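Local atomic coordinates of branched-chain alpha-ketoacid decarboxylase (PDB entry 2VBF), a protein that probably decarboxylates branched-chain and aromatic alpha-keto acids to aldehydes, using thiamine diphosphate and a magnesium ion. Residues N69-E72 against L73-S76; M78-G81 against Y82-K86. All blocks are in the same frame, centred on the assembly; numbering follows the deposited sequence.

Overall arrangement
Both contacts belong to one helix, 72-86, in the N-terminal thiamine diphosphate binding domain. It runs between strands 65-68 and 89-94 of a parallel six-stranded sheet in a beta-alpha-beta crossover that passes the intervening strand 42-45. Interaction 1 comes first along the chain, where the loop after strand 65-68 turns into the helix; interaction 2 lies in the helix's later turns. Their centres lie about 13 Å apart, and they meet where N69 ND2 packs 3.3 Å from M78 SD. The beginning of the helix thus faces cofactor and second subunit, while its later turns pack against helix 430-440 of the C-terminal cofactor-binding region of the same chain.

Interaction 1 (N69-E72 against L73-S76); sequences NANE and LNAS. With TPP (thiamine diphosphate), chain D.
N71 and E72 open helix 72-86 with two backbone bonds: A75 N donates to N71 O at 3.1 Å and S76 N to E72 O at 3.0 Å, both fairly straight. N71 is the N-cap. Its side chain is turned between its own N and carbonyl carbon (chi1 69°), which brings OD1 back over the first turn to accept from N74 N at 2.8 Å, although OD1 is modelled too close to N74 for its exact place to be sure. The amide planes of N71 and N74 lie 49° apart, and a water joins them, accepting from N71 ND2 and donating to N74 OD1 at 2.8 Å. E461 takes the N74 ND2 donor, and L457 O of the second subunit takes N71 ND2.

The helix start carries the glutamate that, in thiamine diphosphate enzymes, faces the aminopyrimidine: E72 bends at chi2 (88°) so that OE2 comes to 2.7 Å from TPP N1', while OE1 lies 3.6 Å from the CM2 methyl. The same cofactor is bound by S454 and T402 of the second subunit, which makes the site an interface one.

N69 lays its amide against A75, with OD1 3.2 Å from A75 CB. That oxygen accepts from G45 N and ND2 donates to E461, so the buried amide has both ends engaged. S76 OG, next after A75, reaches back to donate to L73 O at 2.6 Å.

Interaction 2 (M78-G81 against Y82-K86); sequences MADG and YARTK
D80 and R84, one turn apart, form a salt bridge: R84 NE donates to D80 OD1 at 2.9 Å, N-H...O angle 160°. The oxygen sits at the edge of the guanidinium, in its plane, and the carboxylate is turned only 30° from that plane. D80 keeps CG anti to its backbone N (chi1 -178°), and R84, extended from CG to NE, crosses it at a slant and brings NE to the carboxylate. A water closes the ring, donating to D80 OD2 at 2.7 Å and accepting from R84 NH2 at 2.9 Å. The same pair is spanned by R84 N to D80 O at 3.0 Å, one of the helix's i to i+4 bonds, with Y82 N to M78 O at 2.9 Å and A83 N to A79 O at 2.8 Å before it; T85 N to G81 O is weak, while K86 N to Y82 O beyond it is short, 2.7 Å.

Further out, Y429 OH and S109 OG bond to OD1 and OD2 of D80, while E112 and G420 O hold the two R84 terminal nitrogens. A methionine here would probably leave the carboxylates of D80 and E112 without the positive charge between them and G420 O without its donor, though Y429 and S109 would still hold D80.

A79 and A83 face strands 89-94 and 116-122, Y82 meets F44 edge-to-face, and M78, Y82 and T85 pack on helix 430-440.

Interaction 1 (N69-E72 against L73-S76)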
ATOM      1  N   ASN A  69      -7.189  11.711   1.336  1.00 11.71           N
ATOM      2  CA  ASN A  69      -7.582  10.304   1.188  1.00 11.57           C
ATOM      3  C   ASN A  69      -7.516   9.553   2.526  1.00 10.99           C
ATOM      4  O   ASN A  69      -6.890  10.024   3.474  1.00 10.79           O
ATOM      5  CB  ASN A  69      -6.630   9.638   0.198  1.00 11.61           C
ATOM      6  CG  ASN A  69      -6.759  10.216  -1.185  1.00  9.69           C
ATOM      7  OD1 ASN A  69      -6.009  11.098  -1.570  1.00 13.23           O
ATOM      8  ND2 ASN A  69      -7.759   9.754  -1.929  1.00 11.03           N
ATOM      9  N   ALA A  70      -8.142   8.369   2.578  1.00 11.62           N
ATOM     10  CA  ALA A  70      -8.047   7.505   3.755  1.00 11.81           C
ATOM     11  C   ALA A  70      -6.625   6.932   3.880  1.00 10.29           C
ATOM     12  O   ALA A  70      -6.052   6.936   4.980  1.00 12.09           O
ATOM     13  CB  ALA A  70      -9.092   6.391   3.682  1.00 11.32           C
ATOM     14  N   ASN A  71      -6.056   6.447   2.771  1.00 10.01           N
ATOM     15  CA  ASN A  71      -4.672   5.980   2.754  1.00 11.01           C
ATOM     16  C   ASN A  71      -3.877   6.434   1.526  1.00  9.97           C
ATOM     17  O   ASN A  71      -4.438   6.917   0.527  1.00  8.95           O
ATOM     18  CB  ASN A  71      -4.548   4.459   2.999  1.00 10.62           C
ATOM     19  CG  ASN A  71      -5.074   3.595   1.867  1.00  9.99           C
ATOM     20  OD1 ASN A  71      -4.926   3.896   0.681  1.00 10.16           O
ATOM     21  ND2 ASN A  71      -5.643   2.449   2.243  1.00 10.32           N
ATOM     22  N   GLU A  72      -2.564   6.263   1.614  1.00 10.61           N
ATOM     23  CA  GLU A  72      -1.649   6.743   0.569  1.00 10.53           C
ATOM     24  C   GLU A  72      -1.666   5.938  -0.725  1.00 11.26           C
ATOM     25  O   GLU A  72      -1.488   6.502  -1.817  1.00 10.47           O
ATOM     26  CB  GLU A  72      -0.218   6.842   1.094  1.00 10.80           C
ATOM     27  CG  GLU A  72      -0.049   7.920   2.141  1.00 11.86           C
ATOM     28  CD  GLU A  72      -0.337   7.454   3.568  1.00 11.11           C
ATOM     29  OE1 GLU A  72      -0.890   6.343   3.786  1.00 10.95           O
ATOM     30  OE2 GLU A  72       0.001   8.222   4.494  1.00 11.30           O
ATOM     31  N   LEU A  73      -1.820   4.618  -0.634  1.00  8.60           N
ATOM     32  CA  LEU A  73      -1.929   3.835  -1.846  1.00  8.90           C
ATOM     33  C   LEU A  73      -3.113   4.343  -2.665  1.00  7.94           C
ATOM     34  O   LEU A  73      -3.006   4.563  -3.873  1.00  9.82           O
ATOM     35  CB  LEU A  73      -2.078   2.334  -1.555  1.00  8.17           C
ATOM     36  CG  LEU A  73      -2.134   1.456  -2.809  1.00  8.66           C
ATOM     37  CD1 LEU A  73      -0.889   1.587  -3.699  1.00  9.23           C
ATOM     38  CD2 LEU A  73      -2.391  -0.010  -2.472  1.00  8.90           C
ATOM     39  N   ASN A  74      -4.243   4.551  -1.994  1.00  9.55           N
ATOM     40  CA  ASN A  74      -5.426   5.048  -2.660  1.00 10.17           C
ATOM     41  C   ASN A  74      -5.211   6.431  -3.254  1.00  9.13           C
ATOM     42  O   ASN A  74      -5.682   6.681  -4.373  1.00 10.51           O
ATOM     43  CB  ASN A  74      -6.636   5.031  -1.722  1.00 10.53           C
ATOM     44  CG  ASN A  74      -7.017   3.611  -1.305  1.00 10.45           C
ATOM     45  OD1 ASN A  74      -6.527   2.631  -1.883  1.00 11.63           O
ATOM     46  ND2 ASN A  74      -7.875   3.487  -0.286  1.00 12.38           N
ATOM     47  N   ALA A  75      -4.496   7.302  -2.531  1.00 11.66           N
ATOM     48  CA  ALA A  75      -4.125   8.642  -3.003  1.00 11.43           C
ATOM     49  C   ALA A  75      -3.361   8.565  -4.317  1.00 11.64           C
ATOM     50  O   ALA A  75      -3.661   9.300  -5.258  1.00 10.69           O
ATOM     51  CB  ALA A  75      -3.276   9.403  -1.920  1.00 10.54           C
ATOM     52  N   SER A  76      -2.414   7.636  -4.394  1.00 11.09           N
ATOM     53  CA  SER A  76      -1.598   7.456  -5.595  1.00 10.42           C
ATOM     54  C   SER A  76      -2.438   6.973  -6.792  1.00 10.12           C
ATOM     55  O   SER A  76      -2.310   7.477  -7.906  1.00  9.74           O
ATOM     56  CB  SER A  76      -0.422   6.516  -5.294  1.00 10.73           C
ATOM     57  OG  SER A  76      -0.812   5.159  -5.174  1.00 10.29           O
TER
HETATM   58  N1' TPP D1549       0.356   8.101   7.131  1.00 11.13           N
HETATM   59  C2' TPP D1549       0.926   6.947   7.622  1.00 10.05           C
HETATM   60  CM2 TPP D1549       0.907   5.701   6.794  1.00 11.30           C
HETATM   61  N3' TPP D1549       1.507   6.969   8.857  1.00 10.01           N
HETATM   62  C4' TPP D1549       1.520   8.123   9.621  1.00 10.44           C
HETATM   63  N4' TPP D1549       2.139   8.067  10.794  1.00 10.86           N
HETATM   64  C5' TPP D1549       0.922   9.297   9.141  1.00 11.20           C
HETATM   65  C6' TPP D1549       0.333   9.264   7.881  1.00 11.40           C
HETATM   66  C7' TPP D1549       0.903  10.575   9.985  1.00 11.66           C
HETATM   67  N3  TPP D1549       0.052  10.463  11.175  1.00 14.50           N
HETATM   68  C2  TPP D1549       0.476  10.134  12.459  1.00 16.64           C
HETATM   69  S1  TPP D1549      -0.671  10.076  13.601  1.00 15.41           S
HETATM   70  C5  TPP D1549      -1.772  10.489  12.494  1.00 13.91           C
HETATM   71  C4  TPP D1549      -1.285  10.690  11.199  1.00 12.48           C
HETATM   72  CM4 TPP D1549      -2.106  11.086   9.998  1.00 14.73           C
HETATM   73  C6  TPP D1549      -3.187  10.641  12.979  1.00 13.38           C
HETATM   74  C7  TPP D1549      -3.811   9.355  13.515  1.00 14.09           C
HETATM   75  O7  TPP D1549      -5.152   9.703  13.818  1.00 14.21           O
HETATM   76  PA  TPP D1549      -6.101   8.778  14.737  1.00 13.18           P
HETATM   77  O1A TPP D1549      -5.870   7.344  14.285  1.00 12.09           O
HETATM   78  O2A TPP D1549      -7.520   9.243  14.515  1.00 11.99           O
HETATM   79  O3A TPP D1549      -5.529   8.949  16.219  1.00 11.78           O
HETATM   80  PB  TPP D1549      -6.002  10.000  17.364  1.00 12.87           P
HETATM   81  O1B TPP D1549      -4.777  10.795  17.703  1.00 12.73           O
HETATM   82  O2B TPP D1549      -6.484   9.181  18.521  1.00 13.83           O
HETATM   83  O3B TPP D1549      -7.124  10.829  16.799  1.00 11.25           O
HETATM   84  O   HOH W   1      -5.724   0.580  -0.082  1.00 11.68           O

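Interaction 2 (M78-G81 against Y82-K86)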
ATOM      1  N   MET A  78      -5.663   7.492  -7.060  1.00  9.53           N
ATOM      2  CA  MET A  78      -6.568   8.602  -7.359  1.00  9.08           C
ATOM      3  C   MET A  78      -5.897   9.653  -8.224  1.00 10.24           C
ATOM      4  O   MET A  78      -6.497  10.125  -9.189  1.00  9.86           O
ATOM      5  CB  MET A  78      -7.088   9.236  -6.077  1.00 10.03           C
ATOM      6  CG  MET A  78      -8.265  10.191  -6.298  1.00 10.00           C
ATOM      7  SD  MET A  78      -9.225  10.585  -4.804  1.00 12.23           S
ATOM      8  CE  MET A  78      -9.894   8.977  -4.410  1.00 10.99           C
ATOM      9  N   ALA A  79      -4.661   9.998  -7.867  1.00  9.99           N
ATOM     10  CA  ALA A  79      -3.847  10.935  -8.654  1.00 10.61           C
ATOM     11  C   ALA A  79      -3.621  10.432 -10.091  1.00 10.40           C
ATOM     12  O   ALA A  79      -3.699  11.199 -11.056  1.00  9.56           O
ATOM     13  CB  ALA A  79      -2.526  11.206  -7.949  1.00 10.02           C
ATOM     14  N   ASP A  80      -3.383   9.130 -10.239  1.00 10.14           N
ATOM     15  CA  ASP A  80      -3.240   8.510 -11.550  1.00 10.21           C
ATOM     16  C   ASP A  80      -4.525   8.692 -12.397  1.00 10.69           C
ATOM     17  O   ASP A  80      -4.460   9.200 -13.511  1.00 11.58           O
ATOM     18  CB  ASP A  80      -2.840   7.034 -11.363  1.00  9.86           C
ATOM     19  CG  ASP A  80      -2.609   6.293 -12.656  1.00 10.41           C
ATOM     20  OD1 ASP A  80      -3.509   6.255 -13.515  1.00  9.64           O
ATOM     21  OD2 ASP A  80      -1.534   5.661 -12.761  1.00 13.48           O
ATOM     22  N   GLY A  81      -5.691   8.313 -11.867  1.00 10.46           N
ATOM     23  CA  GLY A  81      -6.955   8.560 -12.555  1.00 11.41           C
ATOM     24  C   GLY A  81      -7.180  10.017 -12.930  1.00 11.36           C
ATOM     25  O   GLY A  81      -7.610  10.332 -14.036  1.00 11.68           O
ATOM     26  N   TYR A  82      -6.881  10.912 -12.000  1.00 11.56           N
ATOM     27  CA  TYR A  82      -6.988  12.347 -12.263  1.00 12.52           C
ATOM     28  C   TYR A  82      -6.079  12.743 -13.423  1.00 12.17           C
ATOM     29  O   TYR A  82      -6.496  13.501 -14.303  1.00 12.14           O
ATOM     30  CB  TYR A  82      -6.613  13.102 -11.001  1.00 11.31           C
ATOM     31  CG  TYR A  82      -6.799  14.609 -10.994  1.00 11.61           C
ATOM     32  CD1 TYR A  82      -7.939  15.187 -10.454  1.00 10.28           C
ATOM     33  CD2 TYR A  82      -5.794  15.454 -11.444  1.00 12.82           C
ATOM     34  CE1 TYR A  82      -8.096  16.578 -10.389  1.00 12.28           C
ATOM     35  CE2 TYR A  82      -5.938  16.840 -11.392  1.00 13.27           C
ATOM     36  CZ  TYR A  82      -7.091  17.401 -10.861  1.00 12.76           C
ATOM     37  OH  TYR A  82      -7.227  18.796 -10.792  1.00 14.47           O
ATOM     38  N   ALA A  83      -4.857  12.204 -13.444  1.00 12.46           N
ATOM     39  CA  ALA A  83      -3.894  12.515 -14.508  1.00 12.92           C
ATOM     40  C   ALA A  83      -4.394  12.047 -15.868  1.00 12.67           C
ATOM     41  O   ALA A  83      -4.204  12.735 -16.872  1.00 13.64           O
ATOM     42  CB  ALA A  83      -2.524  11.904 -14.202  1.00 12.08           C
ATOM     43  N   ARG A  84      -5.025  10.875 -15.908  1.00 11.54           N
ATOM     44  CA  ARG A  84      -5.575  10.358 -17.155  1.00 11.90           C
ATOM     45  C   ARG A  84      -6.582  11.312 -17.813  1.00 11.54           C
ATOM     46  O   ARG A  84      -6.726  11.301 -19.027  1.00 14.19           O
ATOM     47  CB  ARG A  84      -6.198   8.985 -16.952  1.00 11.89           C
ATOM     48  CG  ARG A  84      -5.137   7.937 -16.728  1.00 11.22           C
ATOM     49  CD  ARG A  84      -5.744   6.606 -16.348  1.00 12.21           C
ATOM     50  NE  ARG A  84      -4.733   5.597 -16.030  1.00 11.40           N
ATOM     51  CZ  ARG A  84      -4.576   4.441 -16.660  1.00 10.32           C
ATOM     52  NH1 ARG A  84      -5.286   4.145 -17.724  1.00 10.31           N
ATOM     53  NH2 ARG A  84      -3.667   3.578 -16.227  1.00 10.45           N
ATOM     54  N   THR A  85      -7.269  12.111 -17.002  1.00 12.81           N
ATOM     55  CA  THR A  85      -8.312  12.999 -17.483  1.00 12.40           C
ATOM     56  C   THR A  85      -7.885  14.470 -17.524  1.00 13.43           C
ATOM     57  O   THR A  85      -8.129  15.158 -18.533  1.00 14.34           O
ATOM     58  CB  THR A  85      -9.582  12.787 -16.649  1.00 12.70           C
ATOM     59  OG1 THR A  85     -10.136  11.513 -17.002  1.00 14.37           O
ATOM     60  CG2 THR A  85     -10.628  13.869 -16.924  1.00 12.18           C
ATOM     61  N   LYS A  86      -7.246  14.929 -16.449  1.00 13.18           N
ATOM     62  CA  LYS A  86      -6.752  16.314 -16.323  1.00 13.38           C
ATOM     63  C   LYS A  86      -5.445  16.534 -17.083  1.00 14.05           C
ATOM     64  O   LYS A  86      -5.124  17.676 -17.449  1.00 14.26           O
ATOM     65  CB  LYS A  86      -6.555  16.677 -14.843  1.00 13.57           C
ATOM     66  CG  LYS A  86      -6.682  18.177 -14.525  1.00 15.96           C
ATOM     67  CD  LYS A  86      -8.152  18.564 -14.353  1.00 17.32           C
ATOM     68  CE  LYS A  86      -8.329  20.014 -13.953  1.00 18.95           C
ATOM     69  NZ  LYS A  86      -9.763  20.366 -13.923  1.00 19.03           N
TER
HETATM   70  O   HOH W   2      -1.594   3.400 -14.159  1.00 11.10           O